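Local atomic coordinates of 6-phospho-alpha-glucosidase (Merdibacter massiliensis, PDB entry 6VC6), a protein that probably hydrolyses 6-phospho-alpha-glucosides, as a family 4 glycoside hydrolase that binds NAD and a manganese ion. Residues R178-S181 and R182-V186; I324-A327 and E328-Y332; A349-Q352 and D353-V357; R414-D418 and A419-R423; E424-D427 and A428-V432. All coordinates share one frame; numbering follows the deposited sequence.

Contact 1 of 5, residues R178-S181 and R182-V186; sequences RSVS and RLLNV
Ser-181 and Val-186 meet where helix 172-184 ends. The backbone N of Val-186 donates to Ser-181 O at 3.0 Å, in the carbonyl plane and on a lone pair, while Val-186 CG2 settles 3.8 Å from Ser-181 CA. The buried hydroxyl of Ser-181 turns back along the helix: with chi1 at 74°, OG sits between the backbone N and the carbonyl carbon and donates to Arg-178 O at 2.6 Å. The same oxygen takes the N-H of Arg-182 at 3.2 Å, and both donors come from one face of its carbonyl plane. This is the tight part of the contact. On the buried side Val-180 and Leu-184 are in van der Waals contact, lying side by side with CG1 of the valine 3.9 Å from CD2 of the leucine; Val-180 also touches Ile-220 of helix 217-227, and Leu-183 leans on that helix too. The loose side faces solvent, where Asn-185 and Val-186 are exposed and Arg-182 sends an extended chain away from the turn to Glu-235 and Gln-232. Positive phi at Asn-185, together with the six-to-one bond from Val-186 to Ser-181, gives the hallmarks of a Schellman-type C-terminal cap. It finishes the helix that follows strand 166-169, the last of the parallel strands in the Rossmann-like sheet of this enzyme.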
loop_
_atom_site.group_PDB
_atom_site.type_symbol
_atom_site.label_atom_id
_atom_site.label_comp_id
_atom_site.label_asym_id
_atom_site.label_seq_id
_atom_site.Cartn_x
_atom_site.Cartn_y
_atom_site.Cartn_z
ATOM N N ARG A 178 8.848 10.108 8.377
ATOM C CA ARG A 178 10.260 9.751 8.480
ATOM C C ARG A 178 11.131 10.736 7.713
ATOM O O ARG A 178 12.209 11.119 8.182
ATOM C CB ARG A 178 10.481 8.328 7.965
ATOM C CG ARG A 178 9.945 7.240 8.880
ATOM C CD ARG A 178 10.093 5.867 8.243
ATOM N NE ARG A 178 9.789 4.791 9.181
ATOM C CZ ARG A 178 10.690 4.204 9.963
ATOM N NH1 ARG A 178 11.957 4.588 9.921
ATOM N NH2 ARG A 178 10.322 3.233 10.788
ATOM N N SER A 179 10.678 11.158 6.530
ATOM C CA SER A 179 11.421 12.155 5.766
ATOM C C SER A 179 11.442 13.496 6.489
ATOM O O SER A 179 12.451 14.210 6.457
ATOM C CB SER A 179 10.815 12.308 4.373
ATOM O OG SER A 179 10.951 11.114 3.622
ATOM N N VAL A 180 10.335 13.853 7.143
ATOM C CA VAL A 180 10.286 15.094 7.910
ATOM C C VAL A 180 11.247 15.028 9.090
ATOM O O VAL A 180 11.904 16.020 9.431
ATOM C CB VAL A 180 8.842 15.379 8.362
ATOM C CG1 VAL A 180 8.820 16.398 9.491
ATOM C CG2 VAL A 180 8.003 15.859 7.186
ATOM N N SER A 181 11.356 13.859 9.727
ATOM C CA SER A 181 12.269 13.713 10.854
ATOM C C SER A 181 13.717 13.927 10.435
ATOM O O SER A 181 14.511 14.479 11.205
ATOM C CB SER A 181 12.098 12.336 11.493
ATOM O OG SER A 181 12.672 11.322 10.687
ATOM N N ARG A 182 14.080 13.497 9.224
ATOM C CA ARG A 182 15.417 13.777 8.712
ATOM C C ARG A 182 15.582 15.260 8.403
ATOM O O ARG A 182 16.653 15.834 8.629
ATOM C CB ARG A 182 15.687 12.929 7.469
ATOM C CG ARG A 182 17.004 13.231 6.774
ATOM C CD ARG A 182 17.386 12.110 5.825
ATOM N NE ARG A 182 18.488 12.486 4.945
ATOM C CZ ARG A 182 19.219 11.618 4.252
ATOM N NH1 ARG A 182 18.965 10.319 4.337
ATOM N NH2 ARG A 182 20.203 12.047 3.475
ATOM N N LEU A 183 14.527 15.891 7.881
ATOM C CA LEU A 183 14.532 17.334 7.662
ATOM C C LEU A 183 14.859 18.085 8.946
ATOM O O LEU A 183 15.678 19.010 8.953
ATOM C CB LEU A 183 13.168 17.778 7.138
ATOM C CG LEU A 183 12.919 18.063 5.661
ATOM C CD1 LEU A 183 11.683 18.930 5.556
ATOM C CD2 LEU A 183 14.112 18.738 5.012
ATOM N N LEU A 184 14.220 17.692 10.046
ATOM C CA LEU A 184 14.262 18.436 11.296
ATOM C C LEU A 184 15.274 17.883 12.289
ATOM O O LEU A 184 15.452 18.472 13.360
ATOM C CB LEU A 184 12.868 18.449 11.940
ATOM C CG LEU A 184 11.844 19.517 11.532
ATOM C CD1 LEU A 184 11.909 19.854 10.048
ATOM C CD2 LEU A 184 10.442 19.063 11.912
ATOM N N ASN A 185 15.938 16.772 11.961
ATOM C CA ASN A 185 16.888 16.114 12.862
ATOM C C ASN A 185 16.222 15.745 14.188
ATOM O O ASN A 185 16.718 16.055 15.271
ATOM C CB ASN A 185 18.130 16.980 13.088
ATOM C CG ASN A 185 19.295 16.192 13.655
ATOM O OD1 ASN A 185 19.411 14.986 13.434
ATOM N ND2 ASN A 185 20.164 16.870 14.396
ATOM N N VAL A 186 15.074 15.075 14.088
ATOM C CA VAL A 186 14.329 14.599 15.245
ATOM C C VAL A 186 13.972 13.137 15.016
ATOM O O VAL A 186 14.130 12.596 13.922
ATOM C CB VAL A 186 13.055 15.430 15.509
ATOM C CG1 VAL A 186 13.415 16.863 15.871
ATOM C CG2 VAL A 186 12.134 15.392 14.297
#

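Contact 2 of 5, residues I324-A327 and E328-Y332; sequences IKVA and EAIAY
The carbonyl oxygen of Ile-324 receives the N-H of Glu-328 at 2.8 Å, one of the two shortest backbone bonds of this helical stretch, the other running from Ala-331 N to Ala-327 O. The glutamate side chain crowds the same oxygen, CG lying 3.3 Å from Ile-324 O. With CG beside the backbone N (chi1 -69°) and the chain extended beyond it, Glu-328 runs back towards the start of the helix and carries its carboxylate between two aliphatic neighbours. OE1 lies 3.6 Å from Ile-324 CG2, where the two side chains cross at a slant, and OE2 is 3.9 Å from Lys-325 CD, the lysine running alongside in the same direction. Lys-325 NZ does not close a salt bridge here, remaining 5.8 Å from Glu-328 OE1; the glutamate is paired instead through OE2 with Lys-334. Its OE1 is close to the carboxylate of Glu-29, a like-charge neighbour that may favour proton uptake by one of the two acids. On nearly the opposite side of the helix from Glu-328, Val-326 CG1 and Ile-330 CD1 lie side by side 4.0 Å apart, and both residues touch Leu-143, while the small methyl of Ala-327 sits against Phe-80 and Phe-82. Helix 318-331 thus lies on strands 80-83 and 141-144 before the chain enters strand 336-343, a largely buried helix packed on the central sheet of a Rossmann-like alpha/beta fold.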
loop_
_atom_site.group_PDB
_atom_site.type_symbol
_atom_site.label_atom_id
_atom_site.label_comp_id
_atom_site.label_asym_id
_atom_site.label_seq_id
_atom_site.Cartn_x
_atom_site.Cartn_y
_atom_site.Cartn_z
ATOM N N ILE A 324 4.263 -4.997 11.558
ATOM C CA ILE A 324 4.449 -5.686 12.832
ATOM C C ILE A 324 4.017 -4.791 13.985
ATOM O O ILE A 324 3.361 -5.248 14.929
ATOM C CB ILE A 324 5.908 -6.148 12.994
ATOM C CG1 ILE A 324 6.280 -7.151 11.902
ATOM C CG2 ILE A 324 6.117 -6.771 14.369
ATOM C CD1 ILE A 324 7.747 -7.507 11.890
ATOM N N LYS A 325 4.369 -3.505 13.926
ATOM C CA LYS A 325 3.949 -2.575 14.970
ATOM C C LYS A 325 2.434 -2.430 14.996
ATOM O O LYS A 325 1.836 -2.264 16.066
ATOM C CB LYS A 325 4.616 -1.214 14.767
ATOM C CG LYS A 325 6.124 -1.219 14.966
ATOM C CD LYS A 325 6.495 -1.147 16.436
ATOM C CE LYS A 325 8.000 -1.242 16.625
ATOM N NZ LYS A 325 8.732 -0.329 15.705
ATOM N N VAL A 326 1.793 -2.488 13.826
ATOM C CA VAL A 326 0.333 -2.474 13.777
ATOM C C VAL A 326 -0.228 -3.718 14.449
ATOM O O VAL A 326 -1.210 -3.650 15.200
ATOM C CB VAL A 326 -0.153 -2.343 12.320
ATOM C CG1 VAL A 326 -1.628 -2.695 12.212
ATOM C CG2 VAL A 326 0.093 -0.934 11.804
ATOM N N ALA A 327 0.392 -4.875 14.202
ATOM C CA ALA A 327 -0.043 -6.103 14.858
ATOM C C ALA A 327 0.181 -6.034 16.364
ATOM O O ALA A 327 -0.615 -6.576 17.140
ATOM C CB ALA A 327 0.686 -7.306 14.260
ATOM N N GLU A 328 1.258 -5.373 16.794
ATOM C CA GLU A 328 1.505 -5.204 18.224
ATOM C C GLU A 328 0.432 -4.333 18.865
ATOM O O GLU A 328 -0.110 -4.676 19.922
ATOM C CB GLU A 328 2.889 -4.597 18.452
ATOM C CG GLU A 328 4.048 -5.515 18.112
ATOM C CD GLU A 328 5.388 -4.827 18.275
ATOM O OE1 GLU A 328 6.353 -5.229 17.590
ATOM O OE2 GLU A 328 5.477 -3.882 19.086
ATOM N N ALA A 329 0.119 -3.196 18.238
ATOM C CA ALA A 329 -0.911 -2.311 18.773
ATOM C C ALA A 329 -2.264 -3.003 18.842
ATOM O O ALA A 329 -3.051 -2.740 19.758
ATOM C CB ALA A 329 -1.005 -1.043 17.925
ATOM N N ILE A 330 -2.550 -3.893 17.889
ATOM C CA ILE A 330 -3.809 -4.628 17.914
ATOM C C ILE A 330 -3.784 -5.689 19.006
ATOM O O ILE A 330 -4.685 -5.756 19.850
ATOM C CB ILE A 330 -4.093 -5.248 16.534
ATOM C CG1 ILE A 330 -4.461 -4.161 15.522
ATOM C CG2 ILE A 330 -5.199 -6.288 16.633
ATOM C CD1 ILE A 330 -4.573 -4.668 14.103
ATOM N N ALA A 331 -2.744 -6.527 19.011
ATOM C CA ALA A 331 -2.709 -7.673 19.915
ATOM C C ALA A 331 -2.644 -7.255 21.378
ATOM O O ALA A 331 -3.157 -7.971 22.246
ATOM C CB ALA A 331 -1.522 -8.574 19.572
ATOM N N TYR A 332 -2.026 -6.114 21.675
ATOM C CA TYR A 332 -1.853 -5.665 23.051
ATOM C C TYR A 332 -2.736 -4.473 23.400
ATOM O O TYR A 332 -2.579 -3.899 24.483
ATOM C CB TYR A 332 -0.382 -5.334 23.313
ATOM C CG TYR A 332 0.510 -6.554 23.290
ATOM C CD1 TYR A 332 0.355 -7.566 24.229
ATOM C CD2 TYR A 332 1.499 -6.700 22.327
ATOM C CE1 TYR A 332 1.162 -8.687 24.212
ATOM C CE2 TYR A 332 2.313 -7.818 22.302
ATOM C CZ TYR A 332 2.139 -8.808 23.247
ATOM O OH TYR A 332 2.943 -9.924 23.231
#

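Contact 3 of 5, residues A349-Q352 and D353-V357; sequences ANMQ and DDAMV
Gln-352 and Asp-354 reach across a turn with their flat end groups nearly coplanar, the amide and carboxylate planes only 26° apart although the side chains themselves run at an angle to one another. The bond between them is well directed: Gln-352 NE2 donates to Asp-354 OD1 at 3.0 Å with an N-H...O angle of 163°, the acceptor lies close to the amide plane, and the carboxylate oxygen uses its syn lone pair. Both residues place CG between the backbone N and the carbonyl carbon, which swings the two groups to the same side of the turn, and Gln-352 CG passes 3.4 Å from Asp-354 OD1. Residues Gln-352 to Ala-355 form a type I beta turn leading into strand 356-364, which pairs antiparallel with strand 336-343; Val-357 already bonds to Val-342 through its backbone, and Ala-355 to Asn-344. Beneath this hydrogen bond the packing is apolar. Ala-355 CB lies 4.0 Å from Gln-352 CG and 4.2 Å from CE of Met-351, a selenomethionine whose chain bends at its last torsion and brings that methyl also to 4.4 Å from Val-357 CG1. Met-351 is backed by Leu-381 and Val-385 of helix 378-400. Towards solvent, a water donates to Met-351 O at 2.9 Å and lies beside Asp-353 OD2, at a separation too short to be trusted. Lys-392 binds Asp-354 O, and Asp-354 OD2 has a long, weak ion pair with Arg-157.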
loop_
_atom_site.group_PDB
_atom_site.type_symbol
_atom_site.label_atom_id
_atom_site.label_comp_id
_atom_site.label_asym_id
_atom_site.label_seq_id
_atom_site.Cartn_x
_atom_site.Cartn_y
_atom_site.Cartn_z
ATOM N N ALA A 349 -16.574 15.179 7.040
ATOM C CA ALA A 349 -17.984 15.506 7.230
ATOM C C ALA A 349 -18.713 15.774 5.918
ATOM O O ALA A 349 -19.905 15.466 5.809
ATOM C CB ALA A 349 -18.119 16.707 8.167
ATOM N N ASN A 350 -18.039 16.345 4.919
ATOM C CA ASN A 350 -18.693 16.697 3.665
ATOM C C ASN A 350 -18.417 15.692 2.550
ATOM O O ASN A 350 -18.532 16.040 1.370
ATOM C CB ASN A 350 -18.289 18.107 3.228
ATOM C CG ASN A 350 -16.791 18.328 3.272
ATOM O OD1 ASN A 350 -16.043 17.502 3.793
ATOM N ND2 ASN A 350 -16.346 19.456 2.729
HETATM N N MSE A 351 -18.061 14.460 2.897
HETATM C CA MSE A 351 -17.971 13.384 1.916
HETATM C C MSE A 351 -18.936 12.267 2.304
HETATM O O MSE A 351 -19.382 12.201 3.451
HETATM C CB MSE A 351 -16.538 12.857 1.804
HETATM C CG MSE A 351 -15.661 13.675 0.863
HETATM SE SE MSE A 351 -13.815 13.047 0.746
HETATM C CE MSE A 351 -14.132 11.316 -0.095
ATOM N N GLN A 352 -19.260 11.396 1.349
ATOM C CA GLN A 352 -20.284 10.386 1.572
ATOM C C GLN A 352 -19.855 9.399 2.656
ATOM O O GLN A 352 -18.667 9.215 2.938
ATOM C CB GLN A 352 -20.597 9.641 0.274
ATOM C CG GLN A 352 -19.392 9.009 -0.397
ATOM C CD GLN A 352 -19.614 8.771 -1.878
ATOM O OE1 GLN A 352 -19.291 9.619 -2.709
ATOM N NE2 GLN A 352 -20.172 7.614 -2.214
ATOM N N ASP A 353 -20.856 8.756 3.264
ATOM C CA ASP A 353 -20.605 7.885 4.408
ATOM C C ASP A 353 -19.769 6.670 4.021
ATOM O O ASP A 353 -18.869 6.265 4.766
ATOM C CB ASP A 353 -21.930 7.434 5.027
ATOM C CG ASP A 353 -22.606 8.528 5.830
ATOM O OD1 ASP A 353 -23.790 8.354 6.188
ATOM O OD2 ASP A 353 -21.958 9.559 6.105
ATOM N N ASP A 354 -20.053 6.071 2.864
ATOM C CA ASP A 354 -19.465 4.791 2.489
ATOM C C ASP A 354 -18.143 4.934 1.737
ATOM O O ASP A 354 -17.771 4.027 0.984
ATOM C CB ASP A 354 -20.460 3.976 1.656
ATOM C CG ASP A 354 -20.886 4.685 0.382
ATOM O OD1 ASP A 354 -20.397 5.803 0.113
ATOM O OD2 ASP A 354 -21.719 4.119 -0.357
ATOM N N ALA A 355 -17.429 6.037 1.924
ATOM C CA ALA A 355 -16.123 6.215 1.306
ATOM C C ALA A 355 -15.036 5.646 2.207
ATOM O O ALA A 355 -15.041 5.865 3.421
ATOM C CB ALA A 355 -15.848 7.692 1.026
HETATM N N MSE A 356 -14.113 4.902 1.608
HETATM C CA MSE A 356 -12.941 4.428 2.333
HETATM C C MSE A 356 -11.869 5.511 2.299
HETATM O O MSE A 356 -11.332 5.832 1.238
HETATM C CB MSE A 356 -12.414 3.120 1.734
HETATM C CG MSE A 356 -13.420 1.974 1.738
HETATM SE SE MSE A 356 -14.171 1.579 3.503
HETATM C CE MSE A 356 -12.606 0.785 4.346
ATOM N N VAL A 357 -11.570 6.084 3.463
ATOM C CA VAL A 357 -10.670 7.222 3.570
ATOM C C VAL A 357 -9.483 6.843 4.451
ATOM O O VAL A 357 -9.470 5.803 5.107
ATOM C CB VAL A 357 -11.380 8.474 4.118
ATOM C CG1 VAL A 357 -12.467 8.928 3.155
ATOM C CG2 VAL A 357 -11.965 8.191 5.492
HETATM O O HOH W 1 -20.121 11.170 6.019
#

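Contact 4 of 5, residues R414-D418 and A419-R423; sequences RLIND and AKKAR
The carboxylate of Asp-418 turns one face to the start of helix 419-432: the backbone N of Ala-419 lies over that face, 3.2 Å from Asp-418 CG, and the N of Lys-420 stands above the same face. At the edge, in the plane of the group, Lys-421 N donates to Asp-418 OD1 at 2.7 Å with a nearly straight angle of 167°, using the anti lone pair, on the side away from OD2. CG lies anti to the backbone N (chi1 178°), which folds the acid over the first turn. The residue's own carbonyl completes the grip, since Ala-422 N donates to Asp-418 O at 2.8 Å and Ala-422 CB presses within 3.1 Å of that oxygen. On the buried side, Ile-416 CG2 rests 4.0 Å from Ala-422 CB. The Lys-421 side chain leaves in another direction, its NZ hydrogen-bonded to Leu-103 O and in a salt bridge with Glu-424. Asp-418 is therefore the N-cap of the helix. Its OD1 takes the N-H of Lys-421, which has no helical carbonyl one turn earlier to bond to, and the positive end of the helix dipole would be expected to favour the ionised form of the acid.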
loop_
_atom_site.group_PDB
_atom_site.type_symbol
_atom_site.label_atom_id
_atom_site.label_comp_id
_atom_site.label_asym_id
_atom_site.label_seq_id
_atom_site.Cartn_x
_atom_site.Cartn_y
_atom_site.Cartn_z
ATOM N N ARG A 414 -8.774 11.430 -13.092
ATOM C CA ARG A 414 -8.027 12.638 -13.426
ATOM C C ARG A 414 -6.859 12.354 -14.361
ATOM O O ARG A 414 -6.492 13.215 -15.168
ATOM C CB ARG A 414 -7.524 13.305 -12.146
ATOM C CG ARG A 414 -7.507 14.817 -12.201
ATOM C CD ARG A 414 -7.086 15.413 -10.868
ATOM N NE ARG A 414 -6.528 16.753 -11.030
ATOM C CZ ARG A 414 -7.257 17.847 -11.225
ATOM N NH1 ARG A 414 -8.579 17.766 -11.278
ATOM N NH2 ARG A 414 -6.662 19.024 -11.366
ATOM N N LEU A 415 -6.263 11.168 -14.270
ATOM C CA LEU A 415 -5.085 10.837 -15.060
ATOM C C LEU A 415 -5.424 10.272 -16.435
ATOM O O LEU A 415 -4.508 9.951 -17.198
ATOM C CB LEU A 415 -4.199 9.853 -14.288
ATOM C CG LEU A 415 -3.809 10.320 -12.881
ATOM C CD1 LEU A 415 -2.795 9.379 -12.249
ATOM C CD2 LEU A 415 -3.272 11.745 -12.913
ATOM N N ILE A 416 -6.710 10.178 -16.757
ATOM C CA ILE A 416 -7.144 9.844 -18.108
ATOM C C ILE A 416 -7.951 10.980 -18.733
ATOM O O ILE A 416 -7.570 11.526 -19.750
ATOM C CB ILE A 416 -7.949 8.536 -18.128
ATOM C CG1 ILE A 416 -7.016 7.353 -17.894
ATOM C CG2 ILE A 416 -8.695 8.380 -19.441
ATOM C CD1 ILE A 416 -6.189 7.472 -16.645
ATOM N N ASN A 417 -9.054 11.337 -18.091
ATOM C CA ASN A 417 -9.749 12.606 -18.289
ATOM C C ASN A 417 -10.448 12.737 -19.638
ATOM O O ASN A 417 -10.975 13.813 -19.943
ATOM C CB ASN A 417 -8.794 13.794 -18.105
ATOM C CG ASN A 417 -9.500 15.039 -17.611
ATOM O OD1 ASN A 417 -10.447 14.961 -16.832
ATOM N ND2 ASN A 417 -9.038 16.199 -18.066
ATOM N N ASP A 418 -10.487 11.684 -20.452
ATOM C CA ASP A 418 -11.105 11.769 -21.770
ATOM C C ASP A 418 -11.799 10.456 -22.097
ATOM O O ASP A 418 -11.250 9.379 -21.849
ATOM C CB ASP A 418 -10.065 12.105 -22.849
ATOM C CG ASP A 418 -10.661 12.154 -24.241
ATOM O OD1 ASP A 418 -10.716 11.099 -24.907
ATOM O OD2 ASP A 418 -11.078 13.250 -24.673
ATOM N N ALA A 419 -13.005 10.554 -22.664
ATOM C CA ALA A 419 -13.809 9.357 -22.904
ATOM C C ALA A 419 -13.256 8.529 -24.059
ATOM O O ALA A 419 -13.292 7.294 -24.012
ATOM C CB ALA A 419 -15.263 9.746 -23.171
ATOM N N LYS A 420 -12.753 9.184 -25.106
ATOM C CA LYS A 420 -12.186 8.439 -26.228
ATOM C C LYS A 420 -10.868 7.781 -25.840
ATOM O O LYS A 420 -10.605 6.635 -26.220
ATOM C CB LYS A 420 -12.002 9.358 -27.434
ATOM C CG LYS A 420 -13.294 9.647 -28.183
ATOM C CD LYS A 420 -13.078 10.663 -29.294
ATOM C CE LYS A 420 -14.375 10.953 -30.033
ATOM N NZ LYS A 420 -14.927 9.739 -30.696
ATOM N N LYS A 421 -10.025 8.492 -25.086
ATOM C CA LYS A 421 -8.815 7.875 -24.558
ATOM C C LYS A 421 -9.147 6.771 -23.563
ATOM O O LYS A 421 -8.429 5.768 -23.484
ATOM C CB LYS A 421 -7.926 8.935 -23.905
ATOM C CG LYS A 421 -6.629 8.394 -23.322
ATOM C CD LYS A 421 -5.739 7.809 -24.407
ATOM C CE LYS A 421 -5.332 8.867 -25.421
ATOM N NZ LYS A 421 -4.477 8.294 -26.497
ATOM N N ALA A 422 -10.234 6.934 -22.805
ATOM C CA ALA A 422 -10.642 5.905 -21.855
ATOM C C ALA A 422 -11.001 4.608 -22.570
ATOM O O ALA A 422 -10.560 3.524 -22.173
ATOM C CB ALA A 422 -11.820 6.400 -21.016
ATOM N N ARG A 423 -11.804 4.702 -23.632
ATOM C CA ARG A 423 -12.180 3.505 -24.379
ATOM C C ARG A 423 -10.968 2.869 -25.050
ATOM O O ARG A 423 -10.853 1.638 -25.098
ATOM C CB ARG A 423 -13.249 3.845 -25.417
ATOM C CG ARG A 423 -13.707 2.653 -26.242
ATOM C CD ARG A 423 -14.674 3.067 -27.342
ATOM N NE ARG A 423 -15.947 3.545 -26.809
ATOM C CZ ARG A 423 -16.939 2.752 -26.416
ATOM N NH1 ARG A 423 -16.807 1.434 -26.488
ATOM N NH2 ARG A 423 -18.063 3.276 -25.948
#

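Contact 5 of 5, residues E424-D427 and A428-V432; sequences EILD and AMIEV
Ile-425 CG2 stands anti to its own backbone N, and Met-429, a selenomethionine, holds CG beside its N (chi1 -58°); the two side chains therefore lie side by side, with CG2 and CG 4.0 Å apart. Further torsions bend Met-429 at chi2 and chi3 and carry its end away from Ile-425. One residue on, Leu-426 and Ile-430 approach at a slant, Leu-426 CD1 meeting Ile-430 CG1 at 4.1 Å. Backbone bonds to these pairs are sound: Met-429 N donates to Ile-425 O at 2.9 Å and Ile-430 N to Leu-426 O at 3.0 Å. On the exposed flank the helix is looser. Glu-431 N makes only a weak 3.5 Å bond to Asp-427 O, and a water supplements it by donating to Asp-427 O at 2.7 Å and to Glu-431 OE2 at 3.0 Å. Outside the contact, Asp-427 OD1 bonds to Tyr-403 and Glu-431 OE1 to Lys-434. The apolar side of helix 419-432 packs between its neighbours: Leu-426 and Ile-430 face helix 403-412 and Trp-437, Met-429 touches Ile-99 of helix 89-102, and Ile-425 and Met-429 reach helix 113-136.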
loop_
_atom_site.group_PDB
_atom_site.type_symbol
_atom_site.label_atom_id
_atom_site.label_comp_id
_atom_site.label_asym_id
_atom_site.label_seq_id
_atom_site.Cartn_x
_atom_site.Cartn_y
_atom_site.Cartn_z
ATOM N N GLU A 424 -10.054 3.692 -25.569
ATOM C CA GLU A 424 -8.854 3.165 -26.213
ATOM C C GLU A 424 -8.000 2.381 -25.224
ATOM O O GLU A 424 -7.554 1.265 -25.517
ATOM C CB GLU A 424 -8.054 4.311 -26.834
ATOM C CG GLU A 424 -6.771 3.882 -27.527
ATOM C CD GLU A 424 -6.019 5.053 -28.132
ATOM O OE1 GLU A 424 -6.223 6.195 -27.668
ATOM O OE2 GLU A 424 -5.228 4.833 -29.073
ATOM N N ILE A 425 -7.769 2.948 -24.039
ATOM C CA ILE A 425 -6.957 2.265 -23.038
ATOM C C ILE A 425 -7.700 1.060 -22.473
ATOM O O ILE A 425 -7.126 -0.024 -22.326
ATOM C CB ILE A 425 -6.539 3.244 -21.927
ATOM C CG1 ILE A 425 -5.670 4.366 -22.502
ATOM C CG2 ILE A 425 -5.796 2.511 -20.820
ATOM C CD1 ILE A 425 -5.182 5.354 -21.464
ATOM N N LEU A 426 -8.989 1.226 -22.156
ATOM C CA LEU A 426 -9.759 0.135 -21.565
ATOM C C LEU A 426 -9.782 -1.088 -22.473
ATOM O O LEU A 426 -9.651 -2.223 -21.999
ATOM C CB LEU A 426 -11.183 0.604 -21.261
ATOM C CG LEU A 426 -12.184 -0.436 -20.753
ATOM C CD1 LEU A 426 -11.645 -1.164 -19.530
ATOM C CD2 LEU A 426 -13.520 0.224 -20.443
ATOM N N ASP A 427 -9.945 -0.878 -23.781
ATOM C CA ASP A 427 -9.943 -2.002 -24.712
ATOM C C ASP A 427 -8.588 -2.696 -24.734
ATOM O O ASP A 427 -8.514 -3.928 -24.826
ATOM C CB ASP A 427 -10.326 -1.525 -26.113
ATOM C CG ASP A 427 -11.799 -1.187 -26.230
ATOM O OD1 ASP A 427 -12.551 -1.458 -25.270
ATOM O OD2 ASP A 427 -12.206 -0.651 -27.282
ATOM N N ALA A 428 -7.503 -1.923 -24.645
ATOM C CA ALA A 428 -6.173 -2.521 -24.608
ATOM C C ALA A 428 -5.944 -3.302 -23.321
ATOM O O ALA A 428 -5.249 -4.324 -23.336
ATOM C CB ALA A 428 -5.106 -1.439 -24.770
HETATM N N MSE A 429 -6.518 -2.850 -22.211
HETATM C CA MSE A 429 -6.349 -3.518 -20.924
HETATM C C MSE A 429 -7.119 -4.834 -20.879
HETATM O O MSE A 429 -6.644 -5.823 -20.320
HETATM C CB MSE A 429 -6.810 -2.608 -19.784
HETATM C CG MSE A 429 -6.084 -1.275 -19.704
HETATM SE SE MSE A 429 -4.482 -1.306 -18.606
HETATM C CE MSE A 429 -3.222 -1.944 -19.935
ATOM N N ILE A 430 -8.316 -4.831 -21.471
ATOM C CA ILE A 430 -9.158 -6.026 -21.475
ATOM C C ILE A 430 -8.443 -7.183 -22.162
ATOM O O ILE A 430 -8.551 -8.341 -21.737
ATOM C CB ILE A 430 -10.513 -5.716 -22.143
ATOM C CG1 ILE A 430 -11.368 -4.830 -21.236
ATOM C CG2 ILE A 430 -11.260 -7.001 -22.486
ATOM C CD1 ILE A 430 -12.659 -4.370 -21.878
ATOM N N GLU A 431 -7.683 -6.887 -23.218
ATOM C CA GLU A 431 -7.034 -7.943 -23.988
ATOM C C GLU A 431 -5.904 -8.595 -23.198
ATOM O O GLU A 431 -5.827 -9.825 -23.109
ATOM C CB GLU A 431 -6.513 -7.376 -25.311
ATOM C CG GLU A 431 -6.494 -8.373 -26.461
ATOM C CD GLU A 431 -7.884 -8.749 -26.941
ATOM O OE1 GLU A 431 -8.016 -9.797 -27.610
ATOM O OE2 GLU A 431 -8.846 -8.010 -26.645
ATOM N N VAL A 432 -5.014 -7.786 -22.616
ATOM C CA VAL A 432 -3.868 -8.343 -21.903
ATOM C C VAL A 432 -4.262 -8.931 -20.554
ATOM O O VAL A 432 -3.557 -9.803 -20.037
ATOM C CB VAL A 432 -2.772 -7.277 -21.723
ATOM C CG1 VAL A 432 -2.002 -7.083 -23.021
ATOM C CG2 VAL A 432 -3.375 -5.965 -21.249
HETATM O O HOH W 2 -10.372 -5.546 -26.013
#

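Followed from the N terminus, the five contacts come in series, none nesting in or crossing another, and each joins adjoining residues without closing a long loop. Contact 1 ends the helix after the last parallel strand. Contact 2, its centre 24 Å away, lies on the helix that covers the sheet and leads into strand 336-343. Contact 3 lies at the end of the loop that reverses the chain between strands 336-343 and 356-364. Contacts 4 and 5 share helix 419-432, the first at its start and the second along its later turns, with centres 13 Å apart. This C-terminal helix lies on the opposite side of the chain's centre from contact 2.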